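Local coordinates for protein arylesterase (Sulfolobus solfataricus, PDB 5L2P) that hydrolyses aromatic esters, p-nitrophenyl fatty acid esters and organophosphates such as paraoxon, with a broad substrate range, at residues D52-L57 / E61-I66; D113-P118 / V126-N131; A259-L264 / V269-F274. One frame throughout, in Å; residues are numbered along the deposited sequence.

Contact 1. Residues D52-L57 / E61-I66; sequences DMKIKL and ELPIRI
Met53 with Ile64 and Ile55 with Leu62 are the hydrogen-bonded pairs of an antiparallel beta hairpin, formed by strands 49-56 and 61-68 at one edge of the main sheet. Met53 N gives its hydrogen to Ile64 O at 3.1 Å, and Ile64 N returns one to Met53 O. Ile55 and Leu62 repeat the exchange. The side chains of these four residues share one face of the hairpin. Met53 and Ile64 run alongside each other in the same direction, with CG of Met53 3.6 Å from CG1 of Ile64. Ile55 lies roughly perpendicular to Ile64, its CD1 against CG2 of Ile64. Met53, Ile55 and Ile64 also touch Trp135 of helix 124-138, which covers this face.

The other face carries Asp52, Lys54, Glu61 and Arg65, with Pro63 among them. Lys54 can be followed outward from its CB, which lies 4.0 Å from Leu62 O. Its CG comes to 3.9 Å from Pro63 CA. Its CD passes OE1 of Glu61 at 3.4 Å. The chain bends only at its end (chi4 56°), which leaves NZ beside CG and CB of the Pro63 ring and 5.4 Å from Glu61 OE1, so the opposite charges are near but not in contact. Arg65 has two acidic partners, Glu92 and Asp52, and forms a salt bridge with each. The one to Asp52 rests on charge and not on a directed N-H. The closeness of the two groups is doubtful at this resolution, but Asp52 OD1 sits over one face of the guanidinium, nearest to Arg65 NH1.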
loop_
_atom_site.group_PDB
_atom_site.type_symbol
_atom_site.label_atom_id
_atom_site.label_comp_id
_atom_site.label_asym_id
_atom_site.label_seq_id
_atom_site.Cartn_x
_atom_site.Cartn_y
_atom_site.Cartn_z
ATOM N N ASP A 52 -37.698 16.799 -19.900
ATOM C CA ASP A 52 -36.973 16.048 -20.923
ATOM C C ASP A 52 -37.024 16.809 -22.215
ATOM O O ASP A 52 -38.023 17.436 -22.501
ATOM C CB ASP A 52 -37.596 14.687 -21.141
ATOM C CG ASP A 52 -37.281 13.705 -20.037
ATOM O OD1 ASP A 52 -36.372 13.948 -19.242
ATOM O OD2 ASP A 52 -37.949 12.648 -20.000
ATOM N N MET A 53 -35.938 16.769 -22.976
ATOM C CA MET A 53 -35.882 17.407 -24.300
ATOM C C MET A 53 -34.730 16.849 -25.124
ATOM O O MET A 53 -34.015 15.989 -24.645
ATOM C CB MET A 53 -35.779 18.933 -24.188
ATOM C CG MET A 53 -34.478 19.507 -23.644
ATOM S SD MET A 53 -34.413 21.300 -24.016
ATOM C CE MET A 53 -35.846 21.931 -23.113
ATOM N N LYS A 54 -34.580 17.314 -26.354
ATOM C CA LYS A 54 -33.522 16.841 -27.232
ATOM C C LYS A 54 -32.749 17.991 -27.862
ATOM O O LYS A 54 -33.333 18.939 -28.334
ATOM C CB LYS A 54 -34.096 15.962 -28.323
ATOM C CG LYS A 54 -34.374 14.533 -27.905
ATOM C CD LYS A 54 -35.338 13.863 -28.915
ATOM C CE LYS A 54 -35.408 12.345 -28.765
ATOM N NZ LYS A 54 -35.792 11.853 -27.403
ATOM N N ILE A 55 -31.424 17.902 -27.818
ATOM C CA ILE A 55 -30.550 18.864 -28.471
ATOM C C ILE A 55 -30.360 18.375 -29.902
ATOM O O ILE A 55 -30.085 17.183 -30.136
ATOM C CB ILE A 55 -29.175 18.908 -27.800
ATOM C CG1 ILE A 55 -29.299 19.242 -26.320
ATOM C CG2 ILE A 55 -28.214 19.854 -28.559
ATOM C CD1 ILE A 55 -28.005 19.035 -25.555
ATOM N N LYS A 56 -30.503 19.286 -30.850
ATOM C CA LYS A 56 -30.436 18.943 -32.270
ATOM C C LYS A 56 -28.997 19.007 -32.770
ATOM O O LYS A 56 -28.441 20.098 -32.915
ATOM C CB LYS A 56 -31.299 19.900 -33.071
ATOM C CG LYS A 56 -31.662 19.365 -34.451
ATOM C CD LYS A 56 -32.496 20.358 -35.248
ATOM C CE LYS A 56 -33.514 19.673 -36.169
ATOM N NZ LYS A 56 -34.263 20.656 -36.998
ATOM N N LEU A 57 -28.375 17.847 -32.997
ATOM C CA LEU A 57 -27.053 17.783 -33.634
ATOM C C LEU A 57 -27.263 17.481 -35.122
ATOM O O LEU A 57 -28.367 17.101 -35.528
ATOM C CB LEU A 57 -26.171 16.724 -32.965
ATOM C CG LEU A 57 -26.059 16.884 -31.439
ATOM C CD1 LEU A 57 -25.435 15.649 -30.789
ATOM C CD2 LEU A 57 -25.338 18.186 -31.016
ATOM N N GLU A 61 -30.244 13.453 -32.526
ATOM C CA GLU A 61 -31.016 14.246 -31.547
ATOM C C GLU A 61 -30.590 13.744 -30.187
ATOM O O GLU A 61 -30.920 12.623 -29.811
ATOM C CB GLU A 61 -32.530 14.068 -31.733
ATOM C CG GLU A 61 -33.067 14.478 -33.102
ATOM C CD GLU A 61 -34.492 13.965 -33.326
ATOM O OE1 GLU A 61 -35.246 13.983 -32.302
ATOM O OE2 GLU A 61 -34.852 13.552 -34.485
ATOM N N LEU A 62 -29.845 14.556 -29.446
ATOM C CA LEU A 62 -29.260 14.099 -28.173
ATOM C C LEU A 62 -30.203 14.356 -27.000
ATOM O O LEU A 62 -30.454 15.504 -26.664
ATOM C CB LEU A 62 -27.922 14.798 -27.940
ATOM C CG LEU A 62 -27.190 14.635 -26.614
ATOM C CD1 LEU A 62 -26.917 13.174 -26.409
ATOM C CD2 LEU A 62 -25.881 15.426 -26.677
ATOM N N PRO A 63 -30.735 13.288 -26.383
ATOM C CA PRO A 63 -31.699 13.518 -25.300
ATOM C C PRO A 63 -31.011 14.039 -24.022
ATOM O O PRO A 63 -29.938 13.585 -23.677
ATOM C CB PRO A 63 -32.330 12.129 -25.053
ATOM C CG PRO A 63 -31.866 11.279 -26.169
ATOM C CD PRO A 63 -30.576 11.859 -26.688
ATOM N N ILE A 64 -31.655 14.979 -23.345
ATOM C CA ILE A 64 -31.219 15.447 -22.056
ATOM C C ILE A 64 -32.384 15.554 -21.087
ATOM O O ILE A 64 -33.528 15.574 -21.496
ATOM C CB ILE A 64 -30.511 16.826 -22.157
ATOM C CG1 ILE A 64 -31.427 17.858 -22.777
ATOM C CG2 ILE A 64 -29.254 16.705 -23.000
ATOM C CD1 ILE A 64 -30.865 19.274 -22.652
ATOM N N ARG A 65 -32.064 15.600 -19.790
ATOM C CA ARG A 65 -33.057 15.879 -18.769
ATOM C C ARG A 65 -32.525 17.040 -17.917
ATOM O O ARG A 65 -31.412 16.998 -17.422
ATOM C CB ARG A 65 -33.305 14.656 -17.906
ATOM C CG ARG A 65 -34.528 14.813 -16.978
ATOM C CD ARG A 65 -34.783 13.604 -16.055
ATOM N NE ARG A 65 -34.958 12.331 -16.731
ATOM C CZ ARG A 65 -36.099 11.878 -17.195
ATOM N NH1 ARG A 65 -37.199 12.597 -17.058
ATOM N NH2 ARG A 65 -36.133 10.704 -17.796
ATOM N N ILE A 66 -33.337 18.077 -17.762
ATOM C CA ILE A 66 -33.009 19.223 -16.936
ATOM C C ILE A 66 -33.685 19.087 -15.573
ATOM O O ILE A 66 -34.930 18.966 -15.509
ATOM C CB ILE A 66 -33.540 20.553 -17.508
ATOM C CG1 ILE A 66 -33.374 20.660 -19.038
ATOM C CG2 ILE A 66 -32.869 21.724 -16.794
ATOM C CD1 ILE A 66 -31.991 20.254 -19.552
#

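Contact 2. Residues D113-P118 / V126-N131; sequences DYRLAP and VYDCFN
Arg115 and Asp128 form a side-on salt bridge between the loop after strand 108-112 and helix 124-138. Two nitrogens of the arginine meet two oxygens of the carboxylate. Arg115 NE donates to Asp128 OD2 at 3.0 Å, and Arg115 NH2 donates to Asp128 OD1 at 2.9 Å. Both oxygens use their syn lone pairs, and the two planes are only 3° apart. Arg115 reaches this position by bending at chi3 (-78°), which turns the guanidinium edge toward the helix. The pairing should fix the rotation of both groups. NH1 of Arg115 has another acid, Asp59, as its partner, and Tyr60 and Tyr120 make cation-pi contacts with the same side chain.

A third hydrogen bond comes from the backbone. Arg115 N donates to Asp128 OD2 at 2.9 Å, on the anti lone pair. OD2 thus takes two hydrogens from one residue, and the buried carboxylate holds the loop backbone as well as the guanidinium.

The remaining contacts are apolar or involve sulfur. CB of Tyr114 packs on CB of Asp128 at 3.8 Å. SG of Cys129 approaches CD2 of the Tyr114 ring at 3.5 Å and lies 4.3 Å from the ring centroid. It comes in obliquely, 45° off the ring normal, as a sulfur-aromatic contact. The ring then runs on away from the helix.

At its far end, Tyr114 OH is hydrogen-bonded to His82 O, and the two rings stack. His82 belongs to the motif that, by similarity, forms the oxyanion hole, which is consistent with Tyr114 lying beside that site. The contact as a whole ties the loop after strand 108-112 to helix 124-138, a strand-to-helix connection of the alpha/beta hydrolase fold.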
loop_
_atom_site.group_PDB
_atom_site.type_symbol
_atom_site.label_atom_id
_atom_site.label_comp_id
_atom_site.label_asym_id
_atom_site.label_seq_id
_atom_site.Cartn_x
_atom_site.Cartn_y
_atom_site.Cartn_z
ATOM N N ASP A 113 -27.836 11.902 -22.270
ATOM C CA ASP A 113 -27.849 10.551 -22.872
ATOM C C ASP A 113 -26.940 10.443 -24.087
ATOM O O ASP A 113 -27.423 10.350 -25.205
ATOM C CB ASP A 113 -29.278 10.142 -23.288
ATOM C CG ASP A 113 -29.915 9.197 -22.337
ATOM O OD1 ASP A 113 -29.207 8.586 -21.493
ATOM O OD2 ASP A 113 -31.132 9.060 -22.473
ATOM N N TYR A 114 -25.633 10.460 -23.857
ATOM C CA TYR A 114 -24.656 10.360 -24.943
ATOM C C TYR A 114 -24.754 9.002 -25.597
ATOM O O TYR A 114 -25.163 8.024 -24.983
ATOM C CB TYR A 114 -23.211 10.630 -24.426
ATOM C CG TYR A 114 -22.787 9.733 -23.289
ATOM C CD1 TYR A 114 -22.234 8.482 -23.542
ATOM C CD2 TYR A 114 -22.965 10.119 -21.962
ATOM C CE1 TYR A 114 -21.870 7.640 -22.511
ATOM C CE2 TYR A 114 -22.587 9.282 -20.909
ATOM C CZ TYR A 114 -22.045 8.049 -21.189
ATOM O OH TYR A 114 -21.658 7.224 -20.182
ATOM N N ARG A 115 -24.341 8.941 -26.854
ATOM C CA ARG A 115 -24.383 7.676 -27.605
ATOM C C ARG A 115 -23.351 6.681 -27.112
ATOM O O ARG A 115 -22.220 7.059 -26.786
ATOM C CB ARG A 115 -24.198 7.922 -29.097
ATOM C CG ARG A 115 -25.427 8.484 -29.765
ATOM C CD ARG A 115 -25.136 8.860 -31.205
ATOM N NE ARG A 115 -24.435 10.113 -31.301
ATOM C CZ ARG A 115 -24.101 10.726 -32.435
ATOM N NH1 ARG A 115 -24.419 10.210 -33.594
ATOM N NH2 ARG A 115 -23.451 11.881 -32.392
ATOM N N LEU A 116 -23.751 5.412 -27.120
ATOM C CA LEU A 116 -23.005 4.324 -26.512
ATOM C C LEU A 116 -22.397 3.352 -27.528
ATOM O O LEU A 116 -22.898 3.213 -28.663
ATOM C CB LEU A 116 -23.928 3.518 -25.587
ATOM C CG LEU A 116 -24.660 4.313 -24.501
ATOM C CD1 LEU A 116 -25.543 3.392 -23.691
ATOM C CD2 LEU A 116 -23.677 5.032 -23.591
ATOM N N ALA A 117 -21.315 2.680 -27.111
ATOM C CA ALA A 117 -20.749 1.563 -27.869
ATOM C C ALA A 117 -21.535 0.285 -27.557
ATOM O O ALA A 117 -22.264 0.245 -26.565
ATOM C CB ALA A 117 -19.300 1.376 -27.502
ATOM N N PRO A 118 -21.423 -0.757 -28.403
ATOM C CA PRO A 118 -20.669 -0.861 -29.649
ATOM C C PRO A 118 -21.273 -0.146 -30.881
ATOM O O PRO A 118 -20.635 -0.113 -31.926
ATOM C CB PRO A 118 -20.660 -2.374 -29.898
ATOM C CG PRO A 118 -21.967 -2.836 -29.392
ATOM C CD PRO A 118 -22.229 -1.979 -28.171
ATOM N N VAL A 126 -17.532 11.222 -26.294
ATOM C CA VAL A 126 -16.804 12.392 -25.801
ATOM C C VAL A 126 -17.332 13.657 -26.453
ATOM O O VAL A 126 -17.547 14.685 -25.789
ATOM C CB VAL A 126 -15.289 12.289 -26.053
ATOM C CG1 VAL A 126 -14.582 13.543 -25.533
ATOM C CG2 VAL A 126 -14.739 11.022 -25.396
ATOM N N TYR A 127 -17.530 13.587 -27.761
ATOM C CA TYR A 127 -18.074 14.738 -28.493
ATOM C C TYR A 127 -19.552 15.012 -28.218
ATOM O O TYR A 127 -19.952 16.184 -28.232
ATOM C CB TYR A 127 -17.805 14.606 -29.983
ATOM C CG TYR A 127 -16.355 14.866 -30.307
ATOM C CD1 TYR A 127 -15.801 16.134 -30.108
ATOM C CD2 TYR A 127 -15.528 13.853 -30.788
ATOM C CE1 TYR A 127 -14.466 16.380 -30.370
ATOM C CE2 TYR A 127 -14.180 14.101 -31.077
ATOM C CZ TYR A 127 -13.663 15.363 -30.853
ATOM O OH TYR A 127 -12.360 15.650 -31.116
ATOM N N ASP A 128 -20.338 13.968 -27.950
ATOM C CA ASP A 128 -21.733 14.175 -27.558
ATOM C C ASP A 128 -21.815 14.955 -26.259
ATOM O O ASP A 128 -22.651 15.857 -26.125
ATOM C CB ASP A 128 -22.504 12.840 -27.376
ATOM C CG ASP A 128 -22.960 12.228 -28.693
ATOM O OD1 ASP A 128 -22.708 12.799 -29.770
ATOM O OD2 ASP A 128 -23.535 11.132 -28.650
ATOM N N CYS A 129 -20.955 14.590 -25.296
ATOM C CA CYS A 129 -20.964 15.251 -24.004
ATOM C C CYS A 129 -20.456 16.674 -24.144
ATOM O O CYS A 129 -20.986 17.580 -23.501
ATOM C CB CYS A 129 -20.137 14.478 -23.000
ATOM S SG CYS A 129 -20.842 12.893 -22.442
ATOM N N PHE A 130 -19.461 16.887 -25.002
ATOM C CA PHE A 130 -18.872 18.220 -25.145
ATOM C C PHE A 130 -19.849 19.147 -25.832
ATOM O O PHE A 130 -20.014 20.288 -25.396
ATOM C CB PHE A 130 -17.534 18.165 -25.889
ATOM C CG PHE A 130 -16.936 19.511 -26.184
ATOM C CD1 PHE A 130 -16.385 20.271 -25.166
ATOM C CD2 PHE A 130 -16.894 20.009 -27.498
ATOM C CE1 PHE A 130 -15.789 21.502 -25.438
ATOM C CE2 PHE A 130 -16.314 21.246 -27.772
ATOM C CZ PHE A 130 -15.765 22.002 -26.744
ATOM N N ASN A 131 -20.501 18.673 -26.895
ATOM C CA ASN A 131 -21.576 19.447 -27.577
ATOM C C ASN A 131 -22.735 19.811 -26.664
ATOM O O ASN A 131 -23.323 20.876 -26.811
ATOM C CB ASN A 131 -22.113 18.733 -28.837
ATOM C CG ASN A 131 -21.075 18.683 -29.957
ATOM O OD1 ASN A 131 -20.164 19.525 -30.034
ATOM N ND2 ASN A 131 -21.180 17.669 -30.806
#

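Contact 3. Residues A259-L264 / V269-F274; sequences AYAYRL and VPTLSF
Thr271 turns its two branches to different parts of helix 254-266. With chi1 at -56°, OG1 stands opposite the carbonyl carbon and approaches CB of Leu264 at 3.6 Å. CG2, opposite the backbone N, lies 3.9 Å from Ala261 O and also near Ala261 CB. The hydroxyl donates to Val269 O at 2.8 Å. It comes from above the carbonyl plane, 52° out of it, and so misses the lone pairs of the oxygen.

Ala261 and Leu264, about one turn apart, meet Val269, Thr271 and Ser273. Ala261 CB packs against Ser273, at 3.5 Å from OG, while Leu264 CB faces Val269 CB at 4.2 Å. This is the return half of a beta-alpha-beta unit: the chain leaves strand 242-248, runs through the helix and comes back as strand 271-276, one of the two outermost strands of the sheet in this chain. The helix segment and the strand run in nearly opposite directions, at 157°. Ala261 and Leu264 also touch Val245 and Ala243 of the neighbouring strand, so the helix lies over both.

Where the chain turns back, Val269 N donates to Leu264 O at 3.0 Å. Ser273 OG is hydrogen-bonded to Asn277 ND2 of the second subunit. Phe274 pairs with an antiparallel strand of that subunit, and the sheet continues into it.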
loop_
_atom_site.group_PDB
_atom_site.type_symbol
_atom_site.label_atom_id
_atom_site.label_comp_id
_atom_site.label_asym_id
_atom_site.label_seq_id
_atom_site.Cartn_x
_atom_site.Cartn_y
_atom_site.Cartn_z
ATOM N N ALA A 259 -3.783 8.839 -9.171
ATOM C CA ALA A 259 -2.747 9.331 -10.068
ATOM C C ALA A 259 -3.121 10.557 -10.877
ATOM O O ALA A 259 -2.323 11.470 -11.039
ATOM C CB ALA A 259 -2.344 8.225 -11.016
ATOM N N TYR A 260 -4.337 10.570 -11.420
ATOM C CA TYR A 260 -4.862 11.701 -12.191
ATOM C C TYR A 260 -4.957 12.943 -11.319
ATOM O O TYR A 260 -4.576 14.022 -11.726
ATOM C CB TYR A 260 -6.260 11.357 -12.736
ATOM C CG TYR A 260 -6.847 12.427 -13.653
ATOM C CD1 TYR A 260 -6.352 12.638 -14.923
ATOM C CD2 TYR A 260 -7.898 13.230 -13.237
ATOM C CE1 TYR A 260 -6.882 13.619 -15.760
ATOM C CE2 TYR A 260 -8.418 14.222 -14.059
ATOM C CZ TYR A 260 -7.890 14.421 -15.311
ATOM O OH TYR A 260 -8.376 15.413 -16.162
ATOM N N ALA A 261 -5.440 12.762 -10.100
ATOM C CA ALA A 261 -5.570 13.845 -9.154
ATOM C C ALA A 261 -4.197 14.389 -8.764
ATOM O O ALA A 261 -4.018 15.591 -8.677
ATOM C CB ALA A 261 -6.314 13.380 -7.928
ATOM N N TYR A 262 -3.207 13.526 -8.565
ATOM C CA TYR A 262 -1.857 14.035 -8.293
ATOM C C TYR A 262 -1.270 14.782 -9.487
ATOM O O TYR A 262 -0.657 15.826 -9.311
ATOM C CB TYR A 262 -0.880 12.972 -7.779
ATOM C CG TYR A 262 0.502 13.586 -7.585
ATOM C CD1 TYR A 262 0.702 14.668 -6.717
ATOM C CD2 TYR A 262 1.602 13.106 -8.288
ATOM C CE1 TYR A 262 1.959 15.247 -6.568
ATOM C CE2 TYR A 262 2.864 13.662 -8.143
ATOM C CZ TYR A 262 3.039 14.751 -7.294
ATOM O OH TYR A 262 4.282 15.325 -7.138
ATOM N N ARG A 263 -1.467 14.256 -10.687
ATOM C CA ARG A 263 -0.999 14.923 -11.887
ATOM C C ARG A 263 -1.562 16.339 -12.058
ATOM O O ARG A 263 -0.848 17.252 -12.524
ATOM C CB ARG A 263 -1.291 14.088 -13.141
ATOM C CG ARG A 263 -0.293 12.971 -13.337
ATOM C CD ARG A 263 0.974 13.418 -14.042
ATOM N NE ARG A 263 0.797 13.652 -15.476
ATOM C CZ ARG A 263 0.597 12.696 -16.394
ATOM N NH1 ARG A 263 0.478 11.394 -16.043
ATOM N NH2 ARG A 263 0.485 13.042 -17.679
ATOM N N LEU A 264 -2.834 16.511 -11.721
ATOM C CA LEU A 264 -3.451 17.830 -11.720
ATOM C C LEU A 264 -2.784 18.741 -10.676
ATOM O O LEU A 264 -2.495 19.871 -10.973
ATOM C CB LEU A 264 -4.938 17.733 -11.424
ATOM C CG LEU A 264 -5.795 17.073 -12.535
ATOM C CD1 LEU A 264 -7.234 16.890 -12.043
ATOM C CD2 LEU A 264 -5.823 17.808 -13.868
ATOM N N VAL A 269 -3.201 22.821 -10.842
ATOM C CA VAL A 269 -4.665 22.906 -10.716
ATOM C C VAL A 269 -5.101 22.628 -9.278
ATOM O O VAL A 269 -4.790 21.576 -8.735
ATOM C CB VAL A 269 -5.336 21.877 -11.662
ATOM C CG1 VAL A 269 -6.844 21.915 -11.491
ATOM C CG2 VAL A 269 -4.935 22.145 -13.112
ATOM N N PRO A 270 -5.813 23.562 -8.640
ATOM C CA PRO A 270 -6.342 23.268 -7.287
ATOM C C PRO A 270 -7.341 22.059 -7.283
ATOM O O PRO A 270 -8.321 22.022 -8.031
ATOM C CB PRO A 270 -7.036 24.565 -6.862
ATOM C CG PRO A 270 -6.903 25.522 -7.981
ATOM C CD PRO A 270 -6.280 24.841 -9.167
ATOM N N THR A 271 -7.042 21.083 -6.430
ATOM C CA THR A 271 -7.610 19.754 -6.474
ATOM C C THR A 271 -7.814 19.233 -5.067
ATOM O O THR A 271 -6.965 19.321 -4.215
ATOM C CB THR A 271 -6.659 18.751 -7.182
ATOM O OG1 THR A 271 -6.343 19.213 -8.490
ATOM C CG2 THR A 271 -7.272 17.414 -7.390
ATOM N N LEU A 272 -8.992 18.671 -4.850
ATOM C CA LEU A 272 -9.291 17.831 -3.713
ATOM C C LEU A 272 -9.432 16.419 -4.242
ATOM O O LEU A 272 -9.963 16.172 -5.275
ATOM C CB LEU A 272 -10.553 18.306 -3.026
ATOM C CG LEU A 272 -10.946 17.553 -1.779
ATOM C CD1 LEU A 272 -10.034 17.885 -0.610
ATOM C CD2 LEU A 272 -12.412 17.875 -1.435
ATOM N N SER A 273 -8.886 15.477 -3.528
ATOM C CA SER A 273 -8.877 14.089 -3.889
ATOM C C SER A 273 -9.060 13.312 -2.613
ATOM O O SER A 273 -8.296 13.434 -1.660
ATOM C CB SER A 273 -7.542 13.718 -4.527
ATOM O OG SER A 273 -7.459 12.321 -4.743
ATOM N N PHE A 274 -10.100 12.515 -2.552
ATOM C CA PHE A 274 -10.265 11.676 -1.370
ATOM C C PHE A 274 -10.686 10.304 -1.780
ATOM O O PHE A 274 -11.221 10.131 -2.848
ATOM C CB PHE A 274 -11.214 12.280 -0.318
ATOM C CG PHE A 274 -12.574 12.577 -0.822
ATOM C CD1 PHE A 274 -12.858 13.790 -1.409
ATOM C CD2 PHE A 274 -13.598 11.648 -0.658
ATOM C CE1 PHE A 274 -14.120 14.060 -1.882
ATOM C CE2 PHE A 274 -14.864 11.897 -1.116
ATOM C CZ PHE A 274 -15.131 13.097 -1.740
#

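In the fold
From the N terminus, contact 1 comes first and closes the short turn between strands 49-56 and 61-68. Contact 2 follows and closes the loop from strand 108-112 to helix 124-138. Contact 3 comes last and closes the turn from helix 254-266 to strand 271-276. The three are in series; none nests or crosses. Contacts 1 and 2 touch: Pro63 O and Asp113 N are probably hydrogen-bonded, and Leu62 packs on Tyr114 and Asp128. Together they join the edge hairpin to the next strand and its helix. Contact 3 lies at the opposite edge of the same sheet, its centre about 32 Å from that of contact 1.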